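Local coordinates for putative aspartyl-tRNA synthetase (Leishmania major, PDB 6OD8) that probably catalyses the ATP-dependent attachment of L-aspartate to tRNA(Asp), as a class II aminoacyl-tRNA synthetase, at the interface of chains A and B. Numbering follows the deposited sequence. Chains: chain A/B, Putative aspartyl-tRNA synthetase.

The interface of chains A and B. Residues chain A 310, 549, 551, 556, 558; chain B 246-249, 278.
A:Glu310, which opens strand 310-319, meets the backbone of B:Lys247 and B:Ile248, where chain B runs extended from B:Pro246, turns at B:Lys247 (psi -19°) and enters the short strand 248-249. The glutamate is stretched out, CG anti to its backbone N (chi1 170°), and its carboxylate takes two successive amides on its syn lone pairs: B:Lys247 N lies 2.7 Å from A:Glu310 OE2, and B:Ile248 N 3.0 Å from OE1. Held at both oxygens, it can hardly rotate.

A:Arg551, bent at chi2 (-70°), grips side-on: its NE reaches B:Ile248 O at 2.7 Å from above the carbonyl plane, while NH2 approaches within the plane. The CG of B:Pro246 lies against one guanidinium face and the carbonyl O of A:Thr556 over the other. End-on, A:Arg551 NH1 and NH2 share A:Pro558 OXT, of the C-terminal carboxylate, each at 3.0 Å. The other oxygen, A:Pro558 O, accepts a hydrogen bond from B:Tyr278 OH at 2.5 Å, on an in-plane lone pair; that hydroxyl also meets A:Arg551 NH2 tip to tip, at 3.0 Å. A water links that O and OH to A:Thr556 O. B:Tyr278 also sets its ring rim, CD1, 3.5 Å from CD2 of A:Phe549, over the phenylalanine face.

B:Pro246 is the conserved proline of motif 1, the class II dimer-interface motif; repeated by the two-fold, this patch ties the C-terminus of each subunit to its partner and probably helps hold the dimer together.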
# COMPACT_ATOMS: atom_id res chain seq x y z
N GLU A 310 13.42 6.49 -8.55
CA GLU A 310 12.16 5.85 -8.25
C GLU A 310 12.08 5.75 -6.75
O GLU A 310 13.04 5.30 -6.11
CB GLU A 310 12.07 4.45 -8.89
CG GLU A 310 10.85 3.70 -8.38
CD GLU A 310 10.59 2.36 -9.09
OE1 GLU A 310 11.37 1.96 -9.99
OE2 GLU A 310 9.58 1.70 -8.74
N PHE A 549 15.94 -1.84 -3.18
CA PHE A 549 16.77 -2.04 -4.37
C PHE A 549 16.80 -0.70 -5.08
O PHE A 549 15.94 -0.42 -5.93
CB PHE A 549 16.20 -3.14 -5.27
CG PHE A 549 16.13 -4.48 -4.60
CD1 PHE A 549 17.28 -5.27 -4.50
CD2 PHE A 549 14.94 -4.94 -4.05
CE1 PHE A 549 17.23 -6.53 -3.87
CE2 PHE A 549 14.87 -6.19 -3.41
CZ PHE A 549 16.01 -6.98 -3.32
N ARG A 551 17.11 2.92 -7.05
CA ARG A 551 17.18 3.37 -8.43
C ARG A 551 17.74 4.79 -8.42
O ARG A 551 17.22 5.65 -7.71
CB ARG A 551 15.79 3.38 -9.09
CG ARG A 551 15.18 1.98 -9.30
CD ARG A 551 15.98 1.28 -10.41
NE ARG A 551 15.58 -0.11 -10.63
CZ ARG A 551 16.16 -1.16 -10.05
NH1 ARG A 551 17.17 -1.00 -9.20
NH2 ARG A 551 15.71 -2.38 -10.32
N THR A 556 20.23 0.68 -12.16
CA THR A 556 18.98 -0.04 -12.39
C THR A 556 19.09 -1.52 -12.02
O THR A 556 18.23 -2.32 -12.42
CB THR A 556 18.55 0.05 -13.86
OG1 THR A 556 19.64 -0.37 -14.68
CG2 THR A 556 18.19 1.48 -14.22
N PRO A 558 20.54 -4.36 -8.65
CA PRO A 558 19.65 -5.49 -8.99
C PRO A 558 18.22 -5.00 -9.24
O PRO A 558 17.38 -5.68 -9.83
CB PRO A 558 19.71 -6.39 -7.75
CG PRO A 558 21.01 -6.05 -7.08
CD PRO A 558 21.27 -4.59 -7.38
OXT PRO A 558 17.89 -3.87 -8.87
N PRO B 246 11.36 -2.17 -6.83
CA PRO B 246 11.31 -1.23 -7.96
C PRO B 246 10.46 -1.73 -9.11
O PRO B 246 10.42 -2.92 -9.43
CB PRO B 246 12.78 -1.11 -8.39
CG PRO B 246 13.43 -2.36 -7.91
CD PRO B 246 12.69 -2.81 -6.70
N LYS B 247 9.77 -0.78 -9.75
CA LYS B 247 9.02 -1.12 -10.95
C LYS B 247 9.85 -0.91 -12.21
O LYS B 247 9.53 -1.48 -13.26
CB LYS B 247 7.72 -0.30 -11.00
CG LYS B 247 6.88 -0.36 -9.71
CD LYS B 247 6.60 -1.78 -9.22
CE LYS B 247 6.29 -1.77 -7.72
NZ LYS B 247 6.46 -3.14 -7.15
N ILE B 248 10.92 -0.12 -12.14
CA ILE B 248 11.87 -0.01 -13.24
C ILE B 248 12.93 -1.09 -13.08
O ILE B 248 13.57 -1.19 -12.03
CB ILE B 248 12.52 1.39 -13.31
CG1 ILE B 248 11.44 2.46 -13.52
CG2 ILE B 248 13.55 1.45 -14.42
CD1 ILE B 248 12.00 3.90 -13.52
N ILE B 249 13.12 -1.90 -14.12
CA ILE B 249 14.07 -2.99 -14.09
C ILE B 249 15.00 -2.88 -15.28
O ILE B 249 14.71 -2.20 -16.27
CB ILE B 249 13.36 -4.35 -14.05
CG1 ILE B 249 12.53 -4.54 -15.34
CG2 ILE B 249 12.45 -4.41 -12.82
CD1 ILE B 249 11.88 -5.94 -15.48
N TYR B 278 11.98 -9.83 -7.02
CA TYR B 278 12.43 -9.13 -5.82
C TYR B 278 11.86 -9.74 -4.55
O TYR B 278 12.54 -9.74 -3.51
CB TYR B 278 12.04 -7.66 -5.88
CG TYR B 278 12.81 -6.99 -6.98
CD1 TYR B 278 14.19 -6.83 -6.87
CD2 TYR B 278 12.18 -6.57 -8.14
CE1 TYR B 278 14.93 -6.23 -7.91
CE2 TYR B 278 12.90 -5.98 -9.18
CZ TYR B 278 14.27 -5.83 -9.06
OH TYR B 278 14.97 -5.26 -10.09
O HOH W 1 16.73 -4.61 -12.65